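Local atomic coordinates of A-type flavoprotein (Giardia intestinalis, PDB entry 2Q9U), a protein that probably scavenges dioxygen by reducing it at a mu-oxo-diiron centre, with electrons passed on by flavin mononucleotide. Residues 52-57 with 166-171; 87-92 with 228-233; 146-151 with 156-161. All coordinates share one frame; numbering follows the deposited sequence.

Interaction 1. Residues 52-57 with 166-171. With FEO (mu-oxo-diiron), chain G.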
# COMPACT_ATOMS: atom_id res chain seq x y z
N THR A 52 31.14 0.65 -29.62
CA THR A 52 30.42 1.80 -29.10
C THR A 52 29.25 1.37 -28.22
O THR A 52 28.52 0.45 -28.57
CB THR A 52 29.93 2.69 -30.25
OG1 THR A 52 31.07 3.26 -30.91
CG2 THR A 52 29.02 3.81 -29.76
N VAL A 53 29.12 2.04 -27.08
CA VAL A 53 27.98 1.85 -26.16
C VAL A 53 27.11 3.09 -26.20
O VAL A 53 27.61 4.22 -26.14
CB VAL A 53 28.44 1.58 -24.71
CG1 VAL A 53 27.22 1.44 -23.75
CG2 VAL A 53 29.30 0.32 -24.66
N ILE A 54 25.81 2.87 -26.30
CA ILE A 54 24.81 3.94 -26.24
C ILE A 54 24.12 3.87 -24.88
O ILE A 54 23.50 2.87 -24.54
CB ILE A 54 23.74 3.79 -27.34
CG1 ILE A 54 24.39 3.54 -28.72
CG2 ILE A 54 22.76 5.02 -27.32
CD1 ILE A 54 25.17 4.75 -29.27
N ASP A 55 24.27 4.95 -24.12
CA ASP A 55 23.67 5.13 -22.80
C ASP A 55 24.18 4.22 -21.68
O ASP A 55 24.85 3.23 -21.93
CB ASP A 55 22.12 5.18 -22.90
CG ASP A 55 21.63 6.42 -23.68
OD1 ASP A 55 22.27 7.50 -23.53
OD2 ASP A 55 20.64 6.30 -24.44
N SER A 56 23.87 4.59 -20.45
CA SER A 56 24.17 3.77 -19.29
C SER A 56 22.85 3.39 -18.58
O SER A 56 21.78 3.41 -19.21
CB SER A 56 25.14 4.52 -18.37
OG SER A 56 25.59 3.73 -17.28
N VAL A 57 22.94 3.03 -17.30
CA VAL A 57 21.77 2.60 -16.50
C VAL A 57 21.90 3.15 -15.08
O VAL A 57 22.99 3.57 -14.68
CB VAL A 57 21.62 1.04 -16.40
CG1 VAL A 57 21.48 0.36 -17.80
CG2 VAL A 57 22.77 0.42 -15.63
N ILE A 166 18.79 3.53 -37.83
CA ILE A 166 18.41 3.37 -36.42
C ILE A 166 18.33 4.71 -35.72
O ILE A 166 19.27 5.51 -35.77
CB ILE A 166 19.46 2.57 -35.63
CG1 ILE A 166 19.76 1.21 -36.27
CG2 ILE A 166 18.98 2.33 -34.18
CD1 ILE A 166 21.16 0.70 -35.87
N LEU A 167 17.23 4.94 -35.02
CA LEU A 167 17.14 6.08 -34.13
C LEU A 167 17.26 5.56 -32.69
O LEU A 167 16.39 4.80 -32.22
CB LEU A 167 15.81 6.81 -34.34
CG LEU A 167 15.63 8.06 -33.48
CD1 LEU A 167 16.62 9.16 -33.88
CD2 LEU A 167 14.19 8.61 -33.48
N PHE A 168 18.32 5.95 -32.00
CA PHE A 168 18.42 5.66 -30.56
C PHE A 168 17.74 6.83 -29.86
O PHE A 168 18.30 7.94 -29.77
CB PHE A 168 19.89 5.55 -30.13
CG PHE A 168 20.62 4.40 -30.76
CD1 PHE A 168 20.55 3.12 -30.21
CD2 PHE A 168 21.42 4.59 -31.89
CE1 PHE A 168 21.23 2.03 -30.78
CE2 PHE A 168 22.11 3.53 -32.46
CZ PHE A 168 22.02 2.25 -31.92
N SER A 169 16.51 6.61 -29.42
CA SER A 169 15.68 7.76 -29.02
C SER A 169 15.71 8.06 -27.53
O SER A 169 15.06 8.99 -27.08
CB SER A 169 14.22 7.53 -29.47
OG SER A 169 13.75 6.30 -28.93
N ASN A 170 16.43 7.25 -26.76
CA ASN A 170 16.53 7.46 -25.31
C ASN A 170 15.10 7.45 -24.69
O ASN A 170 14.35 6.51 -24.96
CB ASN A 170 17.37 8.73 -25.03
CG ASN A 170 17.69 8.93 -23.56
OD1 ASN A 170 17.16 9.83 -22.92
ND2 ASN A 170 18.56 8.09 -23.02
N ASP A 171 14.72 8.46 -23.90
CA ASP A 171 13.41 8.50 -23.28
C ASP A 171 12.31 8.52 -24.35
O ASP A 171 11.19 7.97 -24.16
CB ASP A 171 13.24 9.75 -22.40
CG ASP A 171 13.82 9.58 -20.97
OD1 ASP A 171 13.97 8.44 -20.44
OD2 ASP A 171 14.10 10.63 -20.38
FE1 FEO G . 14.42 7.84 -18.56
FE2 FEO G . 14.52 11.30 -18.49
O FEO G . 15.23 9.42 -18.04
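Phe168 and Ile54 meet where two beta-sheets pack together, and the aromatic side chain can be followed outward atom by atom. Its CB lies 4.1 Å from Ile54 CG2. With CG turned away from its own carbonyl carbon and set beside the backbone N (chi1 -65°), the ring crosses the isoleucine at about a right angle: CG and CD1 lie near Ile54 CG2, CE1 and CZ near Ile54 CG1. That methylene stands almost squarely over the ring, 4.0 Å from Ile54 CG1 to the Phe168 centroid and 9° off the normal, a CH-pi contact. Ile166 CG2 lies against the opposite face, 3.7 Å above the Phe168 plane and toward its rim. A flat ring between two branched aliphatic chains suits this buried, apolar layer.

Past the end of strand 52-54 the contact turns polar. Asn170 ND2 donates to Asp55 OD2 over 3.1 Å, meeting it from above the carboxylate plane instead of in it; the other oxygen, Asp55 OD1, is held by Asn84. An amide suits position 170 because it also accepts: Asn170 OD1 takes a weak bond from Asp171 N. The next side chain, Asp171, bridges the metals, with OD1 on iron FE1 and OD2 on iron FE2.

The contact thus joins the two sheets of a metallo-beta-lactamase-like sandwich. Strand 52-54 runs between strands 39-46 and 80-82, with helix 62-72 packed on Val53, and strand 166-170 lies between strands 157-161 and 225-228.

Interaction 2. Residues 87-92 with 228-233. With FEO (mu-oxo-diiron), chain G.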
# COMPACT_ATOMS: atom_id res chain seq x y z
N GLU A 87 20.00 12.23 -17.01
CA GLU A 87 19.16 11.76 -15.90
C GLU A 87 19.68 10.42 -15.35
O GLU A 87 20.17 9.56 -16.12
CB GLU A 87 17.67 11.69 -16.29
CG GLU A 87 16.74 11.64 -15.06
CD GLU A 87 15.29 11.58 -15.44
OE1 GLU A 87 14.96 12.05 -16.55
OE2 GLU A 87 14.49 11.04 -14.64
N GLY A 88 19.59 10.27 -14.03
CA GLY A 88 20.15 9.10 -13.32
C GLY A 88 19.77 7.73 -13.85
O GLY A 88 20.58 6.81 -13.83
N ASP A 89 18.54 7.58 -14.32
CA ASP A 89 18.11 6.29 -14.83
C ASP A 89 18.92 5.78 -16.03
O ASP A 89 18.99 4.58 -16.25
CB ASP A 89 16.60 6.22 -15.09
CG ASP A 89 16.09 7.32 -16.02
OD1 ASP A 89 16.60 8.46 -15.99
OD2 ASP A 89 15.14 7.06 -16.79
N HIS A 90 19.54 6.69 -16.79
CA HIS A 90 20.42 6.26 -17.90
C HIS A 90 21.87 6.61 -17.67
O HIS A 90 22.67 6.47 -18.59
CB HIS A 90 19.97 6.96 -19.19
CG HIS A 90 18.50 6.88 -19.38
ND1 HIS A 90 17.88 5.71 -19.72
CD2 HIS A 90 17.52 7.79 -19.16
CE1 HIS A 90 16.57 5.90 -19.73
NE2 HIS A 90 16.33 7.16 -19.41
N ALA A 91 22.22 7.10 -16.49
CA ALA A 91 23.54 7.71 -16.36
C ALA A 91 24.27 7.45 -15.04
O ALA A 91 25.49 7.56 -15.00
CB ALA A 91 23.46 9.25 -16.66
N SER A 92 23.54 7.13 -13.97
CA SER A 92 24.15 7.23 -12.65
C SER A 92 25.22 6.17 -12.35
O SER A 92 26.07 6.39 -11.46
CB SER A 92 23.12 7.30 -11.53
OG SER A 92 22.30 6.15 -11.50
N SER A 228 14.52 2.52 -28.01
CA SER A 228 14.26 3.44 -26.92
C SER A 228 15.05 3.02 -25.67
O SER A 228 15.48 1.89 -25.58
CB SER A 228 12.75 3.42 -26.59
OG SER A 228 12.48 4.31 -25.52
N ALA A 229 15.19 3.92 -24.71
CA ALA A 229 15.89 3.63 -23.44
C ALA A 229 14.97 3.09 -22.32
O ALA A 229 15.45 2.70 -21.27
CB ALA A 229 16.69 4.86 -22.96
N HIS A 230 13.66 3.03 -22.58
CA HIS A 230 12.71 2.39 -21.64
C HIS A 230 11.78 1.43 -22.36
O HIS A 230 11.16 1.80 -23.38
CB HIS A 230 11.85 3.43 -20.92
CG HIS A 230 12.59 4.31 -19.97
ND1 HIS A 230 13.16 3.83 -18.81
CD2 HIS A 230 12.83 5.64 -19.99
CE1 HIS A 230 13.74 4.84 -18.17
NE2 HIS A 230 13.55 5.94 -18.87
N GLY A 231 11.69 0.20 -21.85
CA GLY A 231 10.67 -0.73 -22.33
C GLY A 231 11.07 -1.35 -23.65
O GLY A 231 12.24 -1.69 -23.85
N VAL A 232 10.10 -1.51 -24.55
CA VAL A 232 10.35 -2.18 -25.82
C VAL A 232 10.67 -1.18 -26.93
O VAL A 232 10.36 0.03 -26.84
CB VAL A 232 9.18 -3.13 -26.26
CG1 VAL A 232 8.99 -4.23 -25.24
CG2 VAL A 232 7.89 -2.35 -26.46
N SER A 233 11.32 -1.71 -27.96
CA SER A 233 11.71 -0.91 -29.12
C SER A 233 10.78 -1.19 -30.29
O SER A 233 9.92 -2.09 -30.24
CB SER A 233 13.18 -1.22 -29.46
OG SER A 233 13.99 -0.68 -28.45
FE1 FEO G . 14.42 7.84 -18.56
FE2 FEO G . 14.52 11.30 -18.49
O FEO G . 15.23 9.42 -18.04
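Iron FE1 is gripped from both segments at once: Asp89 OD2 at 2.1 Å and His90 NE2 at 2.2 Å come from one loop, His230 NE2 at 2.1 Å from the other. Asp171 OD1 and the bridging oxygen bind the same iron. The crowding of ligand atoms follows from the shared metal; Asp89 OD2 and His230 NE2 are 2.8 Å apart without a hydrogen bond between them. The histidine rings meet as an offset edge-to-face pair, with the edge of His90 toward the face of His230 and the planes at 62°. Small enough to fit beside them, Ala229 places CB 3.4 Å from His90 CE1. Residues 85-90 form the His-x-Glu-x-Asp-His version of the metallo-beta-lactamase metal motif, in which flavodiiron proteins have a glutamate where the hydrolases usually have a second histidine. That glutamate serves the other metal: extended beyond CG, Glu87 sets OE1 2.1 Å from iron FE2, and its OE2 bonds Tyr267 OH of the second subunit. On the side of the ring away from the iron, His230 ND1 is hydrogen-bonded to Ser40 O, which helps fix the rotation of the ring. In the first loop, Gly88 O accepts from Ala91 N, Ser92 N and Ser92 OG, the hydroxyl approaching above the carbonyl plane.

Interaction 3. Residues 146-151 with 156-161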
# COMPACT_ATOMS: atom_id res chain seq x y z
N ILE A 146 20.92 14.39 -32.63
CA ILE A 146 19.78 15.28 -32.79
C ILE A 146 19.38 15.82 -31.39
O ILE A 146 18.71 15.11 -30.61
CB ILE A 146 18.57 14.55 -33.42
CG1 ILE A 146 18.93 13.94 -34.79
CG2 ILE A 146 17.41 15.51 -33.52
CD1 ILE A 146 17.88 12.89 -35.31
N PRO A 147 19.82 17.05 -31.07
CA PRO A 147 19.39 17.62 -29.80
C PRO A 147 17.88 17.77 -29.80
O PRO A 147 17.27 18.17 -30.82
CB PRO A 147 20.10 18.98 -29.78
CG PRO A 147 21.33 18.77 -30.67
CD PRO A 147 20.71 17.97 -31.80
N VAL A 148 17.25 17.37 -28.70
CA VAL A 148 15.81 17.59 -28.54
C VAL A 148 15.63 18.33 -27.19
O VAL A 148 15.08 17.77 -26.25
CB VAL A 148 14.99 16.26 -28.64
CG1 VAL A 148 14.99 15.67 -30.12
CG2 VAL A 148 15.52 15.21 -27.66
N PRO A 149 16.11 19.58 -27.07
CA PRO A 149 16.05 20.24 -25.76
C PRO A 149 14.63 20.36 -25.23
O PRO A 149 13.71 20.66 -25.99
CB PRO A 149 16.64 21.63 -26.03
CG PRO A 149 16.52 21.83 -27.50
CD PRO A 149 16.74 20.46 -28.08
N LEU A 150 14.48 20.10 -23.93
CA LEU A 150 13.20 20.01 -23.23
C LEU A 150 12.28 18.94 -23.79
O LEU A 150 11.05 19.09 -23.79
CB LEU A 150 12.51 21.38 -23.07
CG LEU A 150 13.20 22.40 -22.15
CD1 LEU A 150 12.40 23.70 -22.20
CD2 LEU A 150 13.35 21.90 -20.69
N LEU A 151 12.87 17.83 -24.24
CA LEU A 151 12.12 16.61 -24.54
C LEU A 151 12.84 15.42 -23.92
O LEU A 151 13.36 14.57 -24.65
CB LEU A 151 11.95 16.42 -26.08
CG LEU A 151 10.90 15.39 -26.54
CD1 LEU A 151 9.51 15.91 -26.19
CD2 LEU A 151 11.02 15.12 -28.08
N SER A 156 18.57 16.60 -23.40
CA SER A 156 18.02 15.44 -24.11
C SER A 156 18.44 15.43 -25.59
O SER A 156 18.40 16.46 -26.26
CB SER A 156 16.50 15.36 -23.97
OG SER A 156 16.15 15.27 -22.59
N THR A 157 18.84 14.25 -26.06
CA THR A 157 19.39 14.10 -27.40
C THR A 157 18.87 12.78 -27.95
O THR A 157 18.60 11.86 -27.16
CB THR A 157 20.96 14.02 -27.33
OG1 THR A 157 21.47 14.99 -26.40
CG2 THR A 157 21.60 14.24 -28.71
N PHE A 158 18.74 12.68 -29.28
CA PHE A 158 18.63 11.39 -29.98
C PHE A 158 19.92 11.12 -30.77
O PHE A 158 20.61 12.06 -31.21
CB PHE A 158 17.51 11.39 -31.03
CG PHE A 158 16.11 11.60 -30.51
CD1 PHE A 158 15.78 11.45 -29.15
CD2 PHE A 158 15.10 11.93 -31.42
CE1 PHE A 158 14.46 11.62 -28.72
CE2 PHE A 158 13.76 12.11 -30.99
CZ PHE A 158 13.45 11.95 -29.62
N THR A 159 20.24 9.84 -30.97
CA THR A 159 21.38 9.44 -31.82
C THR A 159 20.85 8.67 -33.01
O THR A 159 20.00 7.78 -32.90
CB THR A 159 22.45 8.63 -31.03
OG1 THR A 159 22.94 9.42 -29.95
CG2 THR A 159 23.65 8.23 -31.92
N TYR A 160 21.34 9.03 -34.19
CA TYR A 160 20.82 8.45 -35.40
C TYR A 160 21.94 7.77 -36.20
O TYR A 160 23.01 8.36 -36.39
CB TYR A 160 20.12 9.53 -36.23
CG TYR A 160 19.71 9.01 -37.59
CD1 TYR A 160 18.71 8.05 -37.72
CD2 TYR A 160 20.35 9.47 -38.76
CE1 TYR A 160 18.34 7.54 -38.98
CE2 TYR A 160 19.96 8.98 -40.02
CZ TYR A 160 18.97 8.03 -40.12
OH TYR A 160 18.58 7.54 -41.35
N CYS A 161 21.72 6.53 -36.64
CA CYS A 161 22.70 5.87 -37.49
C CYS A 161 22.16 5.78 -38.92
O CYS A 161 21.22 5.04 -39.18
CB CYS A 161 23.04 4.48 -36.95
SG CYS A 161 24.16 3.53 -38.08
O HOH W 1 15.00 12.87 -22.25
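A beta hairpin of the metallo-beta-lactamase-like domain, built from strands 142-147 and 157-161, contains this contact at the end where the strands lead into their connecting loop. Ile146 and Phe158 form an antiparallel hydrogen-bonded pair: Ile146 N reaches Phe158 O over 2.7 Å, nearly straight at 174°, and Phe158 N returns to Ile146 O over 2.8 Å. Proline has no N-H to give, so Pro147 suits the following non-hydrogen-bonded pair with Thr157, where Thr157 CA makes a CH...O contact of 3.4 Å to Ile146 O. One more rung, Val148 N to Ser156 O at 2.8 Å, holds the chains together before they part.

On the face carrying Ile146 and Phe158, side chains pack beneath helix 208-219. Val148 CG1, set beside its own backbone N (chi1 -69°), sits over the centre of the Phe158 ring, 3.9 Å from the centroid and 12° off the normal, while its CG2 turns to the Ser156 carbonyl. Leu151 CD2 approaches the far end of the ring at CZ. Farther along the strand, Ile146 CD1 touches Tyr160 CB, before that tyrosine leads off to bond Glu222 O through its OH.

Beyond the paired strands, Val148 to Leu151 make a type II beta turn closed by Leu151 N to Val148 O at 3.0 Å. Pro149 suits its second position because its ring already fixes the required phi. The connection between the strands then supplies His152, a ligand of the diiron centre. Near that loop Ser156 OG, which also bonds Trp153 N, lies 2.7 Å from a water that gives a weak, long bond to Leu151 O.

How the interactions relate
All three contacts belong to the metallo-beta-lactamase-like domain, but their chemistry changes with place. Interactions 1 and 2 are wholly buried: interaction 1 spans the two sheets through an apolar layer and ends in a polar one, and interaction 2 joins two loops through metal ligation. They meet at the diiron centre, where Asp171 of the first shares irons with residues of the second, and Asn170 O probably accepts a hydrogen bond from Ala229 N. Interaction 3, a local pairing within one sheet, is held by backbone bonds together with apolar packing on one face; mainly buried, it reaches the surface at its prolines. Its strand 157-161 lies directly beside strand 166-170 of interaction 1, whereas it does not touch interaction 2.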